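Local atomic coordinates of molybdopterin-guanine dinucleotide biosynthesis protein A (MobA) (Archaeoglobus fulgidus, PDB entry 3NGW), a protein that probably acts as a GTP-binding nucleotidyltransferase that attaches a GMP moiety to molybdenum cofactor in the synthesis of molybdopterin-guanine dinucleotide. Residues A[85-90]-A[99-104]; A[116-121]-A[126-131]. All blocks are in the same frame, centred on the assembly; numbering follows the deposited sequence.

The two interactions show how successive short loops build an alpha/beta fold around a mixed sheet. From the N terminus, strand 86-90 comes first; after a seven-residue connection the chain folds back as helix 98-111, and interaction 1 closes that loop. A short turn then leads into strand 115-119, where interaction 2 begins, closing the connection 120-128 as 126-131 returns beside 116-121. The contacts therefore run in series, neither nesting nor crossing. They meet spatially because strand 129-130 is inserted between 86-90 and 115-119: Val88 N probably hydrogen-bonds to Ala128 O, and Tyr130 N to Cys86 O. Leu104 of the helix also packs on Leu116, joining helix, hairpin and sheet.

Interaction 1: residues A[85-90]-A[99-104]; sequences SCVVAA and EVLEHL
Val87 overlaps the CD2 methyl of Leu101, packing its branched side chain against it where strand 86-90 of the central sheet meets helix 98-111. This is a worked example of the alpha/beta layering of GT-A-like nucleotidyltransferases: the strand leads into a helix lying against one face of the sheet, and the helix leads into strand 115-119, a crossover between two parallel strands with strand 129-130 lodged between them. The short axes approach to 8.8 Å and run at 143°, so the helix travels back, roughly antiparallel, over the strand that precedes it.

The touching is done mainly by Leu101 CD2, which sits 3.7 Å from Val87 CB and almost as near to Val87 CG2. With CG beside its backbone N and opposite the carbonyl carbon (chi1 -82°), Leu101 directs its branched end at the sheet, where the two side chains meet at a slant. The other valine methyl, Val87 CG1, takes a different path: it turns to the helix backbone, 3.9 Å from Leu101 O, and lies 4.3 Å from Leu104 CB, one helical turn further on.

The side chains that meet are apolar and buried. Met1 covers both Val87 and Leu101, while Tyr36 of helix 28-36 packs on Leu101 and Ala89. Val88 alternates to the other face of the sheet, against Leu6 and Tyr130, yet its backbone still borders the helix, with Val88 O 4.3 Å from Leu101 CD2.

Interaction 2: residues A[116-121]-A[126-131]; sequences LIPKHD and LLAYYA
A beta hairpin joins strands 115-119 and 129-130, and the strands pair at Leu116 and Tyr129, an antiparallel hydrogen-bonded pair. Leu116 N donates to Tyr129 O over 2.8 Å in a fairly straight bond (158°), approaching at 28° from the carbonyl plane. The return bond from Tyr129 N to Leu116 O completes the pair, although the position of this oxygen is less certain.

Both side chains leave the same face of the sheet, so Leu116 CB rests 3.9 Å from Tyr129 CB. The tyrosine ring turns an edge to the neighbouring backbone, with Leu116 N in its plane. At the far end of that ring, Tyr129 OH is hydrogen-bonded to Glu109 of helix 98-111.

Beyond this pair the chain turns a corner at Ala128, whose methyl packs against both Ile117 and Pro118: Ala128 CB lies 3.5 Å from Ile117 CG1 and equally far from Pro118 CD, though its place too is less certain. Pro118 also presses its ring on the backbone here, Pro118 CD approaching Leu127 O to 3.0 Å. A chi1 of -58° sets Ile117 CG1 anti to the carbonyl carbon, and CD1 runs obliquely to Tyr130, 3.8 Å from Tyr130 OH, a hydroxyl hydrogen-bonded to Pro125 O.

An antiparallel strand inserted between parallel neighbours, giving the strand order 3-2-1-4-6-5-7, is characteristic of the GT-A-like nucleotidyltransferase fold.

Interaction 1: residues A[85-90]-A[99-104]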
ATOM      1  N   SER A  85      -4.225   5.567  12.342  1.00 33.91           N
ATOM      2  CA  SER A  85      -4.869   5.713  11.042  1.00 34.37           C
ATOM      3  C   SER A  85      -3.874   6.183   9.998  1.00 36.13           C
ATOM      4  O   SER A  85      -2.953   6.948  10.293  1.00 41.05           O
ATOM      5  CB  SER A  85      -6.040   6.705  11.123  1.00 28.99           C
ATOM      6  OG  SER A  85      -5.594   8.052  11.221  1.00 31.89           O
ATOM      7  N   CYS A  86      -4.070   5.720   8.771  1.00 34.63           N
ATOM      8  CA  CYS A  86      -3.187   6.076   7.673  1.00 31.87           C
ATOM      9  C   CYS A  86      -3.816   5.600   6.390  1.00 31.71           C
ATOM     10  O   CYS A  86      -4.866   4.970   6.406  1.00 33.64           O
ATOM     11  CB  CYS A  86      -1.848   5.360   7.829  1.00 23.05           C
ATOM     12  SG  CYS A  86      -2.011   3.542   7.820  1.00 33.84           S
ATOM     13  N   VAL A  87      -3.159   5.914   5.281  1.00 38.96           N
ATOM     14  CA  VAL A  87      -3.595   5.462   3.975  1.00 40.14           C
ATOM     15  C   VAL A  87      -2.510   4.476   3.584  1.00 36.60           C
ATOM     16  O   VAL A  87      -1.327   4.727   3.831  1.00 36.12           O
ATOM     17  CB  VAL A  87      -3.667   6.613   2.941  1.00 45.01           C
ATOM     18  CG1 VAL A  87      -4.923   7.432   3.166  1.00 43.96           C
ATOM     19  CG2 VAL A  87      -2.434   7.492   3.056  1.00 46.56           C
ATOM     20  N   VAL A  88      -2.914   3.347   3.008  1.00 33.87           N
ATOM     21  CA  VAL A  88      -1.977   2.309   2.600  1.00 29.83           C
ATOM     22  C   VAL A  88      -1.753   2.372   1.100  1.00 32.46           C
ATOM     23  O   VAL A  88      -2.659   2.675   0.333  1.00 37.82           O
ATOM     24  CB  VAL A  88      -2.501   0.902   2.984  1.00 37.27           C
ATOM     25  CG1 VAL A  88      -1.543  -0.175   2.489  1.00 36.05           C
ATOM     26  CG2 VAL A  88      -2.661   0.807   4.495  1.00 28.59           C
ATOM     27  N   ALA A  89      -0.525   2.107   0.693  1.00 36.61           N
ATOM     28  CA  ALA A  89      -0.179   2.116  -0.709  1.00 42.06           C
ATOM     29  C   ALA A  89       0.857   1.019  -0.882  1.00 46.12           C
ATOM     30  O   ALA A  89       1.836   0.956  -0.140  1.00 50.44           O
ATOM     31  CB  ALA A  89       0.395   3.456  -1.101  1.00 30.89           C
ATOM     32  N   ALA A  90       0.630   0.135  -1.841  1.00 44.71           N
ATOM     33  CA  ALA A  90       1.576  -0.935  -2.075  1.00 39.94           C
ATOM     34  C   ALA A  90       2.635  -0.458  -3.057  1.00 40.99           C
ATOM     35  O   ALA A  90       2.368   0.382  -3.920  1.00 44.03           O
ATOM     36  CB  ALA A  90       0.858  -2.147  -2.610  1.00 31.44           C
ATOM     37  N   GLU A  99      -2.249  13.280  -4.726  1.00 34.54           N
ATOM     38  CA  GLU A  99      -3.526  13.965  -4.629  1.00 39.94           C
ATOM     39  C   GLU A  99      -4.604  12.944  -4.305  1.00 40.00           C
ATOM     40  O   GLU A  99      -5.499  13.216  -3.505  1.00 40.18           O
ATOM     41  CB  GLU A  99      -3.888  14.672  -5.940  1.00 46.28           C
ATOM     42  CG  GLU A  99      -2.751  15.458  -6.616  1.00 69.40           C
ATOM     43  CD  GLU A  99      -1.774  14.552  -7.371  1.00 75.57           C
ATOM     44  OE1 GLU A  99      -0.857  13.988  -6.732  1.00 68.18           O
ATOM     45  OE2 GLU A  99      -1.938  14.395  -8.605  1.00 80.56           O
ATOM     46  N   VAL A 100      -4.516  11.772  -4.938  1.00 34.96           N
ATOM     47  CA  VAL A 100      -5.486  10.695  -4.718  1.00 40.84           C
ATOM     48  C   VAL A 100      -5.431  10.256  -3.256  1.00 40.39           C
ATOM     49  O   VAL A 100      -6.466  10.141  -2.587  1.00 44.35           O
ATOM     50  CB  VAL A 100      -5.214   9.456  -5.633  1.00 39.55           C
ATOM     51  CG1 VAL A 100      -6.156   8.314  -5.261  1.00 41.10           C
ATOM     52  CG2 VAL A 100      -5.417   9.825  -7.099  1.00 28.47           C
ATOM     53  N   LEU A 101      -4.218  10.042  -2.752  1.00 39.25           N
ATOM     54  CA  LEU A 101      -4.036   9.617  -1.366  1.00 41.18           C
ATOM     55  C   LEU A 101      -4.557  10.656  -0.391  1.00 42.51           C
ATOM     56  O   LEU A 101      -5.289  10.334   0.547  1.00 42.73           O
ATOM     57  CB  LEU A 101      -2.557   9.335  -1.081  1.00 40.87           C
ATOM     58  CG  LEU A 101      -2.050   7.952  -1.515  1.00 41.89           C
ATOM     59  CD1 LEU A 101      -0.545   7.876  -1.367  1.00 42.07           C
ATOM     60  CD2 LEU A 101      -2.722   6.879  -0.667  1.00 46.66           C
ATOM     61  N   GLU A 102      -4.170  11.906  -0.614  1.00 44.63           N
ATOM     62  CA  GLU A 102      -4.600  12.996   0.247  1.00 41.60           C
ATOM     63  C   GLU A 102      -6.130  12.977   0.351  1.00 31.33           C
ATOM     64  O   GLU A 102      -6.696  13.084   1.438  1.00 38.88           O
ATOM     65  CB  GLU A 102      -4.113  14.331  -0.328  1.00 39.06           C
ATOM     66  CG  GLU A 102      -3.696  15.335   0.732  1.00 60.40           C
ATOM     67  CD  GLU A 102      -2.189  15.537   0.807  1.00 65.79           C
ATOM     68  OE1 GLU A 102      -1.678  15.775   1.928  1.00 66.32           O
ATOM     69  OE2 GLU A 102      -1.519  15.479  -0.253  1.00 66.22           O
ATOM     70  N   HIS A 103      -6.799  12.820  -0.784  1.00 36.19           N
ATOM     71  CA  HIS A 103      -8.254  12.780  -0.792  1.00 34.48           C
ATOM     72  C   HIS A 103      -8.774  11.609   0.047  1.00 44.48           C
ATOM     73  O   HIS A 103      -9.618  11.794   0.924  1.00 42.38           O
ATOM     74  CB  HIS A 103      -8.768  12.664  -2.226  1.00 38.91           C
ATOM     75  CG  HIS A 103     -10.261  12.687  -2.337  1.00 51.33           C
ATOM     76  ND1 HIS A 103     -11.023  13.769  -1.947  1.00 56.22           N
ATOM     77  CD2 HIS A 103     -11.135  11.754  -2.784  1.00 50.29           C
ATOM     78  CE1 HIS A 103     -12.300  13.500  -2.147  1.00 54.56           C
ATOM     79  NE2 HIS A 103     -12.395  12.283  -2.655  1.00 55.76           N
ATOM     80  N   LEU A 104      -8.261  10.407  -0.219  1.00 44.90           N
ATOM     81  CA  LEU A 104      -8.682   9.216   0.511  1.00 41.43           C
ATOM     82  C   LEU A 104      -8.565   9.376   2.025  1.00 43.05           C
ATOM     83  O   LEU A 104      -9.480   9.001   2.762  1.00 44.88           O
ATOM     84  CB  LEU A 104      -7.872   7.997   0.050  1.00 37.84           C
ATOM     85  CG  LEU A 104      -8.166   7.511  -1.375  1.00 47.04           C
ATOM     86  CD1 LEU A 104      -7.292   6.316  -1.728  1.00 34.64           C
ATOM     87  CD2 LEU A 104      -9.650   7.139  -1.480  1.00 37.19           C
TER

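Interaction 2: residues A[116-121]-A[126-131]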
ATOM      1  N   LEU A 116     -11.794   3.090   4.178  1.00 39.69           N
ATOM      2  CA  LEU A 116     -12.368   3.704   2.989  1.00 41.54           C
ATOM      3  C   LEU A 116     -11.551   3.106   1.849  1.00 37.97           C
ATOM      4  O   LEU A 116     -10.369   3.423   1.692  1.00 34.09           O
ATOM      5  CB  LEU A 116     -12.192   5.226   3.018  1.00 45.14           C
ATOM      6  CG  LEU A 116     -12.692   5.943   1.755  1.00 44.08           C
ATOM      7  CD1 LEU A 116     -14.196   6.031   1.816  1.00 48.45           C
ATOM      8  CD2 LEU A 116     -12.090   7.334   1.642  1.00 55.48           C
ATOM      9  N   ILE A 117     -12.187   2.243   1.062  1.00 36.22           N
ATOM     10  CA  ILE A 117     -11.516   1.534  -0.022  1.00 36.43           C
ATOM     11  C   ILE A 117     -12.089   1.826  -1.402  1.00 38.18           C
ATOM     12  O   ILE A 117     -13.291   1.674  -1.631  1.00 40.31           O
ATOM     13  CB  ILE A 117     -11.585   0.006   0.242  1.00 37.80           C
ATOM     14  CG1 ILE A 117     -10.930  -0.298   1.593  1.00 36.49           C
ATOM     15  CG2 ILE A 117     -10.916  -0.762  -0.880  1.00 29.20           C
ATOM     16  CD1 ILE A 117     -11.064  -1.739   2.045  1.00 32.82           C
ATOM     17  N   PRO A 118     -11.233   2.250  -2.344  1.00 34.87           N
ATOM     18  CA  PRO A 118     -11.645   2.564  -3.716  1.00 41.41           C
ATOM     19  C   PRO A 118     -12.245   1.334  -4.394  1.00 47.94           C
ATOM     20  O   PRO A 118     -11.788   0.211  -4.172  1.00 45.92           O
ATOM     21  CB  PRO A 118     -10.342   3.015  -4.375  1.00 40.26           C
ATOM     22  CG  PRO A 118      -9.573   3.603  -3.220  1.00 39.07           C
ATOM     23  CD  PRO A 118      -9.815   2.583  -2.137  1.00 33.04           C
ATOM     24  N   LYS A 119     -13.267   1.542  -5.220  1.00 48.11           N
ATOM     25  CA  LYS A 119     -13.912   0.420  -5.881  1.00 48.33           C
ATOM     26  C   LYS A 119     -14.673   0.738  -7.160  1.00 49.83           C
ATOM     27  O   LYS A 119     -15.424   1.710  -7.229  1.00 50.45           O
ATOM     28  CB  LYS A 119     -14.871  -0.260  -4.903  1.00 47.68           C
ATOM     29  CG  LYS A 119     -15.726  -1.337  -5.532  1.00 54.05           C
ATOM     30  CD  LYS A 119     -16.743  -1.882  -4.558  1.00 51.04           C
ATOM     31  CE  LYS A 119     -17.549  -2.995  -5.209  1.00 63.10           C
ATOM     32  NZ  LYS A 119     -18.612  -3.538  -4.309  1.00 78.13           N
ATOM     33  N   HIS A 120     -14.461  -0.100  -8.170  1.00 48.36           N
ATOM     34  CA  HIS A 120     -15.165   0.010  -9.441  1.00 59.88           C
ATOM     35  C   HIS A 120     -16.119  -1.181  -9.395  1.00 61.71           C
ATOM     36  O   HIS A 120     -17.240  -1.072  -8.890  1.00 70.01           O
ATOM     37  CB  HIS A 120     -14.201  -0.116 -10.623  1.00 60.86           C
ATOM     38  CG  HIS A 120     -13.078  -1.080 -10.395  1.00 67.99           C
ATOM     39  ND1 HIS A 120     -11.975  -0.768  -9.631  1.00 72.65           N
ATOM     40  CD2 HIS A 120     -12.889  -2.350 -10.827  1.00 70.28           C
ATOM     41  CE1 HIS A 120     -11.153  -1.803  -9.603  1.00 68.17           C
ATOM     42  NE2 HIS A 120     -11.685  -2.775 -10.321  1.00 69.08           N
ATOM     43  N   ASP A 121     -15.672  -2.320  -9.910  1.00 62.24           N
ATOM     44  CA  ASP A 121     -16.472  -3.539  -9.867  1.00 54.71           C
ATOM     45  C   ASP A 121     -15.908  -4.342  -8.697  1.00 53.38           C
ATOM     46  O   ASP A 121     -16.620  -5.091  -8.029  1.00 49.93           O
ATOM     47  CB  ASP A 121     -16.324  -4.341 -11.168  1.00 67.97           C
ATOM     48  CG  ASP A 121     -17.133  -3.758 -12.318  1.00 73.50           C
ATOM     49  OD1 ASP A 121     -18.378  -3.705 -12.212  1.00 63.87           O
ATOM     50  OD2 ASP A 121     -16.519  -3.353 -13.329  1.00 84.19           O
ATOM     51  N   LEU A 126      -5.224  -2.368  -1.179  1.00 27.26           N
ATOM     52  CA  LEU A 126      -3.856  -1.917  -0.979  1.00 31.81           C
ATOM     53  C   LEU A 126      -3.625  -0.480  -1.436  1.00 35.47           C
ATOM     54  O   LEU A 126      -2.500  -0.061  -1.690  1.00 33.16           O
ATOM     55  CB  LEU A 126      -2.881  -2.875  -1.672  1.00 26.65           C
ATOM     56  CG  LEU A 126      -2.975  -4.298  -1.123  1.00 30.83           C
ATOM     57  CD1 LEU A 126      -1.842  -5.140  -1.657  1.00 25.88           C
ATOM     58  CD2 LEU A 126      -2.924  -4.254   0.402  1.00 34.19           C
ATOM     59  N   LEU A 127      -4.710   0.275  -1.528  1.00 35.60           N
ATOM     60  CA  LEU A 127      -4.647   1.676  -1.908  1.00 31.73           C
ATOM     61  C   LEU A 127      -5.902   2.288  -1.298  1.00 33.94           C
ATOM     62  O   LEU A 127      -6.821   2.704  -2.003  1.00 24.82           O
ATOM     63  CB  LEU A 127      -4.641   1.817  -3.430  1.00 35.45           C
ATOM     64  CG  LEU A 127      -4.045   3.097  -4.028  1.00 34.22           C
ATOM     65  CD1 LEU A 127      -5.065   4.192  -4.090  1.00 43.67           C
ATOM     66  CD2 LEU A 127      -2.845   3.519  -3.195  1.00 36.45           C
ATOM     67  N   ALA A 128      -5.930   2.312   0.035  1.00 33.96           N
ATOM     68  CA  ALA A 128      -7.071   2.844   0.777  1.00 37.30           C
ATOM     69  C   ALA A 128      -6.734   3.343   2.182  1.00 30.74           C
ATOM     70  O   ALA A 128      -5.628   3.159   2.685  1.00 33.14           O
ATOM     71  CB  ALA A 128      -8.156   1.781   0.865  1.00 30.45           C
ATOM     72  N   TYR A 129      -7.726   3.975   2.798  1.00 33.88           N
ATOM     73  CA  TYR A 129      -7.624   4.516   4.143  1.00 30.42           C
ATOM     74  C   TYR A 129      -8.071   3.475   5.174  1.00 33.09           C
ATOM     75  O   TYR A 129      -9.082   2.791   4.986  1.00 32.31           O
ATOM     76  CB  TYR A 129      -8.515   5.757   4.259  1.00 33.05           C
ATOM     77  CG  TYR A 129      -8.784   6.188   5.684  1.00 30.43           C
ATOM     78  CD1 TYR A 129      -7.878   6.988   6.387  1.00 26.26           C
ATOM     79  CD2 TYR A 129      -9.912   5.726   6.360  1.00 26.07           C
ATOM     80  CE1 TYR A 129      -8.096   7.307   7.738  1.00 25.70           C
ATOM     81  CE2 TYR A 129     -10.129   6.036   7.696  1.00 27.77           C
ATOM     82  CZ  TYR A 129      -9.224   6.819   8.376  1.00 22.23           C
ATOM     83  OH  TYR A 129      -9.464   7.080   9.704  1.00 35.39           O
ATOM     84  N   TYR A 130      -7.304   3.349   6.252  1.00 28.75           N
ATOM     85  CA  TYR A 130      -7.632   2.427   7.336  1.00 33.73           C
ATOM     86  C   TYR A 130      -7.482   3.208   8.637  1.00 28.16           C
ATOM     87  O   TYR A 130      -6.505   3.932   8.820  1.00 22.48           O
ATOM     88  CB  TYR A 130      -6.687   1.203   7.363  1.00 33.94           C
ATOM     89  CG  TYR A 130      -6.856   0.220   6.208  1.00 33.70           C
ATOM     90  CD1 TYR A 130      -6.208   0.416   4.987  1.00 29.29           C
ATOM     91  CD2 TYR A 130      -7.704  -0.884   6.324  1.00 35.32           C
ATOM     92  CE1 TYR A 130      -6.405  -0.461   3.911  1.00 23.95           C
ATOM     93  CE2 TYR A 130      -7.906  -1.758   5.252  1.00 24.63           C
ATOM     94  CZ  TYR A 130      -7.258  -1.539   4.055  1.00 26.34           C
ATOM     95  OH  TYR A 130      -7.486  -2.384   2.992  1.00 37.39           O
ATOM     96  N   ALA A 131      -8.464   3.080   9.519  1.00 26.89           N
ATOM     97  CA  ALA A 131      -8.424   3.753  10.808  1.00 26.21           C
ATOM     98  C   ALA A 131      -7.943   2.726  11.822  1.00 28.14           C
ATOM     99  O   ALA A 131      -7.997   1.525  11.563  1.00 33.83           O
ATOM    100  CB  ALA A 131      -9.813   4.257  11.188  1.00 25.77           C
TER